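Local coordinates for protein 2,3-dihydroxybenzoate-AMP ligase (Mycobacterium smegmatis, PDB 5KEI) that belongs to the AMP-binding (ANL) family of enzymes, with a large N-terminal domain and a smaller C-terminal domain, at residues 110-115 against 265-270; 123-128 against 132-137; 238-243 against 348-353. One frame throughout, in Å; residues are numbered along the deposited sequence.

Interaction 1 (110-115 against 265-270); sequences VALFGL and GLLGAM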
loop_
_atom_site.group_PDB
_atom_site.type_symbol
_atom_site.label_atom_id
_atom_site.label_comp_id
_atom_site.label_asym_id
_atom_site.label_seq_id
_atom_site.Cartn_x
_atom_site.Cartn_y
_atom_site.Cartn_z
ATOM N N VAL A 110 -11.613 -10.517 -11.917
ATOM C CA VAL A 110 -13.075 -10.510 -12.038
ATOM C C VAL A 110 -13.696 -9.756 -10.866
ATOM O O VAL A 110 -14.584 -8.930 -11.061
ATOM C CB VAL A 110 -13.655 -11.932 -12.095
ATOM C CG1 VAL A 110 -15.160 -11.888 -12.311
ATOM C CG2 VAL A 110 -12.954 -12.748 -13.175
ATOM N N ALA A 111 -13.197 -10.018 -9.657
ATOM C CA ALA A 111 -13.643 -9.306 -8.464
ATOM C C ALA A 111 -13.299 -7.804 -8.473
ATOM O O ALA A 111 -14.137 -6.971 -8.118
ATOM C CB ALA A 111 -13.059 -9.955 -7.228
ATOM N N LEU A 112 -12.074 -7.450 -8.863
ATOM C CA LEU A 112 -11.657 -6.056 -8.814
ATOM C C LEU A 112 -12.553 -5.182 -9.723
ATOM O O LEU A 112 -13.175 -4.229 -9.255
ATOM C CB LEU A 112 -10.177 -5.936 -9.188
ATOM C CG LEU A 112 -9.570 -4.528 -9.248
ATOM C CD1 LEU A 112 -9.607 -3.806 -7.898
ATOM C CD2 LEU A 112 -8.134 -4.574 -9.797
ATOM N N PHE A 113 -12.659 -5.529 -11.004
ATOM C CA PHE A 113 -13.433 -4.704 -11.928
ATOM C C PHE A 113 -14.937 -4.903 -11.726
ATOM O O PHE A 113 -15.709 -3.964 -11.904
ATOM C CB PHE A 113 -13.011 -4.990 -13.377
ATOM C CG PHE A 113 -11.628 -4.510 -13.679
ATOM C CD1 PHE A 113 -10.552 -5.382 -13.664
ATOM C CD2 PHE A 113 -11.390 -3.169 -13.893
ATOM C CE1 PHE A 113 -9.269 -4.926 -13.902
ATOM C CE2 PHE A 113 -10.116 -2.705 -14.129
ATOM C CZ PHE A 113 -9.056 -3.589 -14.136
ATOM N N GLY A 114 -15.334 -6.107 -11.308
ATOM C CA GLY A 114 -16.703 -6.377 -10.912
ATOM C C GLY A 114 -17.128 -5.422 -9.819
ATOM O O GLY A 114 -18.141 -4.724 -9.935
ATOM N N LEU A 115 -16.336 -5.369 -8.754
ATOM C CA LEU A 115 -16.587 -4.434 -7.667
ATOM C C LEU A 115 -16.579 -2.966 -8.126
ATOM O O LEU A 115 -17.462 -2.184 -7.749
ATOM C CB LEU A 115 -15.561 -4.655 -6.554
ATOM C CG LEU A 115 -15.859 -5.863 -5.660
ATOM C CD1 LEU A 115 -14.671 -6.225 -4.805
ATOM C CD2 LEU A 115 -17.077 -5.559 -4.792
ATOM N N GLY A 265 2.398 -3.754 -12.695
ATOM C CA GLY A 265 1.476 -4.789 -12.258
ATOM C C GLY A 265 0.393 -5.154 -13.260
ATOM O O GLY A 265 0.517 -4.886 -14.458
ATOM N N LEU A 266 -0.660 -5.785 -12.757
ATOM C CA LEU A 266 -1.835 -6.166 -13.542
ATOM C C LEU A 266 -2.471 -4.990 -14.293
ATOM O O LEU A 266 -2.720 -5.078 -15.491
ATOM C CB LEU A 266 -2.877 -6.824 -12.627
ATOM C CG LEU A 266 -4.276 -6.958 -13.242
ATOM C CD1 LEU A 266 -4.337 -8.061 -14.279
ATOM C CD2 LEU A 266 -5.312 -7.172 -12.169
ATOM N N LEU A 267 -2.699 -3.879 -13.602
ATOM C CA LEU A 267 -3.332 -2.714 -14.213
ATOM C C LEU A 267 -2.497 -2.045 -15.293
ATOM O O LEU A 267 -3.010 -1.690 -16.375
ATOM C CB LEU A 267 -3.683 -1.699 -13.124
ATOM C CG LEU A 267 -4.759 -2.286 -12.181
ATOM C CD1 LEU A 267 -5.137 -1.353 -11.079
ATOM C CD2 LEU A 267 -6.016 -2.673 -12.948
ATOM N N GLY A 268 -1.216 -1.849 -15.006
ATOM C CA GLY A 268 -0.344 -1.245 -15.988
ATOM C C GLY A 268 -0.288 -2.166 -17.186
ATOM O O GLY A 268 -0.409 -1.717 -18.317
ATOM N N ALA A 269 -0.141 -3.464 -16.928
ATOM C CA ALA A 269 -0.188 -4.453 -17.994
ATOM C C ALA A 269 -1.482 -4.298 -18.812
ATOM O O ALA A 269 -1.448 -4.370 -20.034
ATOM C CB ALA A 269 -0.069 -5.865 -17.422
ATOM N N MET A 270 -2.613 -4.043 -18.148
ATOM C CA MET A 270 -3.881 -3.942 -18.862
ATOM C C MET A 270 -3.986 -2.655 -19.680
ATOM O O MET A 270 -4.728 -2.605 -20.650
ATOM C CB MET A 270 -5.060 -4.048 -17.894
ATOM C CG MET A 270 -5.400 -5.475 -17.473
ATOM S SD MET A 270 -6.736 -5.521 -16.254
ATOM C CE MET A 270 -8.150 -5.143 -17.258
#

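Interaction 2 (123-128 against 132-137); sequences VMCLPG and AELTHF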
loop_
_atom_site.group_PDB
_atom_site.type_symbol
_atom_site.label_atom_id
_atom_site.label_comp_id
_atom_site.label_asym_id
_atom_site.label_seq_id
_atom_site.Cartn_x
_atom_site.Cartn_y
_atom_site.Cartn_z
ATOM N N VAL A 123 -11.338 -2.673 -0.561
ATOM C CA VAL A 123 -10.229 -2.575 0.370
ATOM C C VAL A 123 -9.303 -3.758 0.096
ATOM O O VAL A 123 -9.679 -4.920 0.271
ATOM C CB VAL A 123 -10.716 -2.595 1.826
ATOM C CG1 VAL A 123 -9.548 -2.599 2.785
ATOM C CG2 VAL A 123 -11.626 -1.394 2.087
ATOM N N MET A 124 -8.099 -3.469 -0.373
ATOM C CA MET A 124 -7.219 -4.533 -0.837
ATOM C C MET A 124 -6.415 -5.161 0.304
ATOM O O MET A 124 -5.276 -4.761 0.582
ATOM C CB MET A 124 -6.293 -3.992 -1.919
ATOM C CG MET A 124 -7.030 -3.185 -2.972
ATOM S SD MET A 124 -8.356 -4.132 -3.753
ATOM C CE MET A 124 -7.425 -5.256 -4.791
ATOM N N CYS A 125 -7.014 -6.154 0.951
ATOM C CA CYS A 125 -6.349 -6.879 2.037
ATOM C C CYS A 125 -5.349 -7.896 1.500
ATOM O O CYS A 125 -5.546 -8.472 0.428
ATOM C CB CYS A 125 -7.374 -7.584 2.920
ATOM S SG CYS A 125 -8.726 -6.504 3.436
ATOM N N LEU A 126 -4.265 -8.076 2.252
ATOM C CA LEU A 126 -3.214 -9.040 1.949
ATOM C C LEU A 126 -3.491 -10.374 2.647
ATOM O O LEU A 126 -4.195 -10.410 3.656
ATOM C CB LEU A 126 -1.863 -8.476 2.379
ATOM C CG LEU A 126 -1.685 -7.098 1.761
ATOM C CD1 LEU A 126 -0.414 -6.439 2.253
ATOM C CD2 LEU A 126 -1.726 -7.197 0.226
ATOM N N PRO A 127 -2.948 -11.480 2.107
ATOM C CA PRO A 127 -3.280 -12.818 2.635
ATOM C C PRO A 127 -2.806 -13.065 4.075
ATOM O O PRO A 127 -3.333 -13.961 4.731
ATOM C CB PRO A 127 -2.568 -13.769 1.659
ATOM C CG PRO A 127 -1.486 -12.942 1.037
ATOM C CD PRO A 127 -2.058 -11.553 0.937
ATOM N N GLY A 128 -1.848 -12.275 4.551
ATOM C CA GLY A 128 -1.311 -12.432 5.883
ATOM C C GLY A 128 -2.090 -11.697 6.954
ATOM O O GLY A 128 -1.739 -11.756 8.138
ATOM N N ALA A 132 -7.828 -9.692 13.624
ATOM C CA ALA A 132 -7.560 -8.389 14.207
ATOM C C ALA A 132 -7.477 -7.295 13.116
ATOM O O ALA A 132 -8.152 -6.261 13.216
ATOM C CB ALA A 132 -6.284 -8.440 15.032
ATOM N N GLU A 133 -6.676 -7.542 12.073
ATOM C CA GLU A 133 -6.544 -6.615 10.935
ATOM C C GLU A 133 -7.878 -6.335 10.231
ATOM O O GLU A 133 -8.303 -5.183 10.107
ATOM C CB GLU A 133 -5.549 -7.157 9.907
ATOM C CG GLU A 133 -4.102 -7.186 10.364
ATOM C CD GLU A 133 -3.791 -8.332 11.313
ATOM O OE1 GLU A 133 -4.317 -9.453 11.112
ATOM O OE2 GLU A 133 -3.008 -8.110 12.260
ATOM N N LEU A 134 -8.522 -7.398 9.762
ATOM C CA LEU A 134 -9.771 -7.284 9.028
ATOM C C LEU A 134 -10.841 -6.562 9.842
ATOM O O LEU A 134 -11.609 -5.753 9.300
ATOM C CB LEU A 134 -10.275 -8.666 8.595
ATOM C CG LEU A 134 -9.510 -9.395 7.470
ATOM C CD1 LEU A 134 -10.448 -10.247 6.611
ATOM C CD2 LEU A 134 -8.687 -8.450 6.585
ATOM N N THR A 135 -10.878 -6.842 11.142
ATOM C CA THR A 135 -11.827 -6.189 12.050
ATOM C C THR A 135 -11.612 -4.682 12.086
ATOM O O THR A 135 -12.549 -3.909 11.912
ATOM C CB THR A 135 -11.716 -6.774 13.469
ATOM O OG1 THR A 135 -12.469 -7.987 13.514
ATOM C CG2 THR A 135 -12.249 -5.816 14.517
ATOM N N HIS A 136 -10.370 -4.275 12.296
ATOM C CA HIS A 136 -10.003 -2.867 12.271
ATOM C C HIS A 136 -10.261 -2.239 10.892
ATOM O O HIS A 136 -10.748 -1.112 10.817
ATOM C CB HIS A 136 -8.538 -2.709 12.682
ATOM C CG HIS A 136 -8.025 -1.306 12.577
ATOM N ND1 HIS A 136 -8.374 -0.317 13.476
ATOM C CD2 HIS A 136 -7.173 -0.737 11.700
ATOM C CE1 HIS A 136 -7.767 0.805 13.143
ATOM N NE2 HIS A 136 -7.029 0.584 12.070
ATOM N N PHE A 137 -9.952 -2.960 9.809
ATOM C CA PHE A 137 -10.272 -2.469 8.451
ATOM C C PHE A 137 -11.786 -2.234 8.264
ATOM O O PHE A 137 -12.189 -1.186 7.766
ATOM C CB PHE A 137 -9.753 -3.428 7.365
ATOM C CG PHE A 137 -8.247 -3.529 7.311
ATOM C CD1 PHE A 137 -7.452 -2.515 7.814
ATOM C CD2 PHE A 137 -7.631 -4.644 6.771
ATOM C CE1 PHE A 137 -6.064 -2.612 7.785
ATOM C CE2 PHE A 137 -6.250 -4.751 6.735
ATOM C CZ PHE A 137 -5.465 -3.728 7.249
#

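Interaction 3 (238-243 against 348-353); sequences AELCRL and GLQQVF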
loop_
_atom_site.group_PDB
_atom_site.type_symbol
_atom_site.label_atom_id
_atom_site.label_comp_id
_atom_site.label_asym_id
_atom_site.label_seq_id
_atom_site.Cartn_x
_atom_site.Cartn_y
_atom_site.Cartn_z
ATOM N N ALA A 238 3.745 1.631 -16.559
ATOM C CA ALA A 238 3.797 0.733 -17.716
ATOM C C ALA A 238 4.533 1.407 -18.883
ATOM O O ALA A 238 5.248 0.752 -19.634
ATOM C CB ALA A 238 2.380 0.296 -18.132
ATOM N N GLU A 239 4.372 2.717 -19.021
ATOM C CA GLU A 239 5.150 3.443 -20.002
ATOM C C GLU A 239 6.647 3.426 -19.666
ATOM O O GLU A 239 7.488 3.258 -20.547
ATOM C CB GLU A 239 4.674 4.883 -20.116
ATOM C CG GLU A 239 5.346 5.615 -21.266
ATOM C CD GLU A 239 5.365 7.124 -21.095
ATOM O OE1 GLU A 239 4.477 7.676 -20.399
ATOM O OE2 GLU A 239 6.287 7.754 -21.658
ATOM N N LEU A 240 6.975 3.608 -18.394
ATOM C CA LEU A 240 8.366 3.674 -17.975
ATOM C C LEU A 240 9.025 2.317 -18.175
ATOM O O LEU A 240 10.185 2.227 -18.598
ATOM C CB LEU A 240 8.470 4.132 -16.515
ATOM C CG LEU A 240 9.847 4.280 -15.847
ATOM C CD1 LEU A 240 9.767 5.322 -14.744
ATOM C CD2 LEU A 240 10.348 2.950 -15.274
ATOM N N CYS A 241 8.274 1.262 -17.886
ATOM C CA CYS A 241 8.797 -0.092 -18.028
ATOM C C CYS A 241 8.760 -0.565 -19.461
ATOM O O CYS A 241 9.204 -1.673 -19.754
ATOM C CB CYS A 241 8.019 -1.072 -17.152
ATOM S SG CYS A 241 8.219 -0.790 -15.375
ATOM N N ARG A 242 8.193 0.266 -20.335
ATOM C CA ARG A 242 8.140 -0.005 -21.768
ATOM C C ARG A 242 7.311 -1.257 -22.098
ATOM O O ARG A 242 7.627 -1.994 -23.034
ATOM C CB ARG A 242 9.569 -0.140 -22.332
ATOM C CG ARG A 242 10.534 0.966 -21.876
ATOM C CD ARG A 242 10.774 2.017 -22.961
ATOM N NE ARG A 242 11.588 3.143 -22.483
ATOM C CZ ARG A 242 11.849 4.250 -23.184
ATOM N NH1 ARG A 242 11.378 4.401 -24.420
ATOM N NH2 ARG A 242 12.594 5.212 -22.648
ATOM N N LEU A 243 6.252 -1.491 -21.324
ATOM C CA LEU A 243 5.357 -2.630 -21.554
ATOM C C LEU A 243 4.619 -2.504 -22.896
ATOM O O LEU A 243 4.148 -1.427 -23.258
ATOM C CB LEU A 243 4.329 -2.754 -20.419
ATOM C CG LEU A 243 4.760 -3.140 -18.995
ATOM C CD1 LEU A 243 3.525 -3.427 -18.099
ATOM C CD2 LEU A 243 5.728 -4.319 -18.984
ATOM N N GLY A 348 18.262 -7.531 -16.969
ATOM C CA GLY A 348 17.119 -6.633 -16.985
ATOM C C GLY A 348 16.501 -6.395 -15.615
ATOM O O GLY A 348 15.289 -6.365 -15.477
ATOM N N LEU A 349 17.353 -6.232 -14.610
ATOM C CA LEU A 349 16.942 -5.895 -13.265
ATOM C C LEU A 349 16.434 -4.471 -13.240
ATOM O O LEU A 349 17.002 -3.590 -13.894
ATOM C CB LEU A 349 18.111 -6.056 -12.286
ATOM C CG LEU A 349 18.044 -5.342 -10.930
ATOM C CD1 LEU A 349 17.020 -6.017 -10.012
ATOM C CD2 LEU A 349 19.434 -5.252 -10.261
ATOM N N GLN A 350 15.355 -4.246 -12.502
ATOM C CA GLN A 350 14.940 -2.888 -12.195
ATOM C C GLN A 350 14.711 -2.786 -10.708
ATOM O O GLN A 350 13.993 -3.607 -10.141
ATOM C CB GLN A 350 13.681 -2.510 -12.949
ATOM C CG GLN A 350 13.200 -1.110 -12.669
ATOM C CD GLN A 350 11.861 -0.869 -13.293
ATOM O OE1 GLN A 350 10.905 -1.580 -12.991
ATOM N NE2 GLN A 350 11.775 0.117 -14.188
ATOM N N GLN A 351 15.344 -1.813 -10.060
ATOM C CA GLN A 351 15.094 -1.615 -8.641
ATOM C C GLN A 351 13.918 -0.665 -8.477
ATOM O O GLN A 351 13.786 0.343 -9.199
ATOM C CB GLN A 351 16.340 -1.101 -7.905
ATOM C CG GLN A 351 17.476 -2.134 -7.848
ATOM C CD GLN A 351 18.365 -2.032 -6.595
ATOM O OE1 GLN A 351 17.880 -1.789 -5.493
ATOM N NE2 GLN A 351 19.674 -2.227 -6.775
ATOM N N VAL A 352 13.036 -1.025 -7.553
ATOM C CA VAL A 352 11.858 -0.225 -7.269
ATOM C C VAL A 352 11.763 0.079 -5.775
ATOM O O VAL A 352 11.679 -0.824 -4.964
ATOM C CB VAL A 352 10.574 -0.939 -7.718
ATOM C CG1 VAL A 352 9.364 -0.009 -7.538
ATOM C CG2 VAL A 352 10.718 -1.424 -9.155
ATOM N N PHE A 353 11.788 1.356 -5.423
ATOM C CA PHE A 353 11.557 1.788 -4.057
ATOM C C PHE A 353 10.278 2.593 -4.044
ATOM O O PHE A 353 10.250 3.748 -4.485
ATOM C CB PHE A 353 12.744 2.599 -3.527
ATOM C CG PHE A 353 12.453 3.365 -2.268
ATOM C CD1 PHE A 353 11.970 2.721 -1.138
ATOM C CD2 PHE A 353 12.689 4.735 -2.205
ATOM C CE1 PHE A 353 11.705 3.433 0.030
ATOM C CE2 PHE A 353 12.426 5.446 -1.043
ATOM C CZ PHE A 353 11.942 4.791 0.074
#

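Interaction 1 (110-115 against 265-270)
Phe113 reaches from helix 107-117 into the notch between Leu267 and Met270 of helix 265-271, a Met-aromatic contact inside the large alpha/beta domain of this ANL-family enzyme. The end of the ring does the touching. CZ of Phe113 stands 3.4 Å from CD2 of Leu267, and CE1 of Phe113 lies 3.5 Å from SD of Met270. The sulfur sits 4.5 Å from the centroid of the Phe113 ring and approaches obliquely, 63° off the normal. The methyl CE of Met270 shares the job, 3.5 Å from CE1 of Phe113 and within touch of CZ as well. A bend at the last torsion (chi3 74°) brings that methyl to the same two ring carbons that the sulfur meets. Phe113 and Met270 meet head-on as chains, while Leu267 runs past the ring the other way.

A looser apolar contact, Leu112 CD2 to Leu267 CD2 at 4.2 Å, flanks the ring. The axes of the two segments approach to 12.9 Å and are inclined at 72°, so side chains alone bridge the gap and no hydrogen bond crosses it. Further out, Leu51 of helix 49-57 touches both Phe113 and Met270, while Ala80 of helix 73-88 also lies on Phe113. Helix 107-117 connects two parallel strands of the seven-stranded sheet, and helix 265-271 leads into strand 275-278 of the nine-stranded one, so the contact joins the layers belonging to two sheets. On the second helix, the N of Met270 makes the ordinary helical bond to O of Leu266, 2.9 Å away.

Interaction 2 (123-128 against 132-137)
Cys125 of segment 123-128 turns its sulfur against Leu134 and Phe137 of helix 131-141, inside a beta-alpha-beta crossover of the seven-stranded sheet. The crossover runs from strand 121-124 through this helix to the parallel strand 145-149, passing strand 97-101 on the way. Leu134 rests on Gln101 and Phe137 on Leu99, which places the helix over that intervening strand.

The apolar packing centres on one methyl: CD2 of Leu134 lies 3.7 Å from SG of Cys125 and 4.0 Å from its CB. The CB of Leu134 does not point at segment 123-128; the end of the chain bends in to meet the cysteine.

The sulfur-aromatic contact is longer. SG of Cys125 is 4.0 Å from CD2 of Phe137 and 5.2 Å from the ring centroid, in an oblique approach 65° off the normal. With chi1 at -49°, SG lies beside its own backbone N and anti to the carbonyl carbon, a setting that sends it to a point where both helix side chains can reach it. The Phe137 ring has more company: His129 meets it edge-to-face, and strand 207-212 touches it through Val212.

No hydrogen bond spans the two segments; the polar bonds nearby run within each side or to residues around it. Met124 is the centre of an inverse gamma turn, closed by a weak bond from Cys125 N to Val123 O. Separately, OE1 of Glu133 accepts from the backbone N of Arg130. Over one face of the Phe137 ring, offset toward its rim, sits the carbonyl O of Glu133, 3.2 Å above the plane.

Interaction 3 (238-243 against 348-353)
Leu240 and Cys241 close helix 227-240 in a Schellman motif beside strand 349-354, with Arg242 at positive phi (64°) and the CA of Cys241 8.9 Å from that of Gln350. Two backbone bonds fold the chain back over the last helical turn: Leu243 N to Ala238 O at 3.0 Å, and a weak one from Arg242 N to Glu239 O. The turn brings the helix end up to the nine-stranded sheet of the large alpha/beta domain, and a single side chain of the strand answers it.

That side chain is Gln350. Its CG is anti to the backbone N (chi1 180°) and the chain stays extended through chi2 (-172°), which carries the amide across to the helix end. Leu240 lies obliquely across it, putting its methyl CD2 3.4 Å from NE2 of Gln350. The sulfur of Cys241 meets the whole amide group: SG is 3.7 Å from OE1 of Gln350, 3.9 Å from its NE2 and 4.2 Å from its CD. Strand 325-328 adds Leu325, which touches both Cys241 and Gln350, while Tyr362 packs on Leu240 and Gln350.

None of these meetings is a hydrogen bond; the amide finds its polar partners on neighbouring strands or beside them. NE2 of Gln350 bonds to the carbonyl O of Thr363, just after strand 360-362, and OE1 pairs with NE2 of Gln327. Those two links hold the amide's rotation from both ends. The buried amide is thus satisfied by its strand-side neighbours, and toward the helix it presents a surface that a methyl and a sulfur can pack on without needing a bond.

How the interactions relate
From the N terminus, 110-115 opens interaction 1 and must wait for 265-270, with 149 residues in between, to be closed. Interaction 2 opens and shuts within that span: only three residues separate 123-128 from 132-137, so it closes a short strand-to-helix connection of the seven-stranded sheet. Segment 238-243 then begins interaction 3 before interaction 1 is complete, and 348-353 ends it later, so these two cross. Interaction 1 joins helices belonging to the two sheets; interaction 3 seats the end of helix 227-240 on the nine-stranded one. They touch where CB of Ala238 packs 3.4 Å from O of Gly268. Interaction 1 also meets interaction 2, through Leu112 and Met124, whereas interactions 2 and 3 stay about 15 Å apart at their nearest atoms.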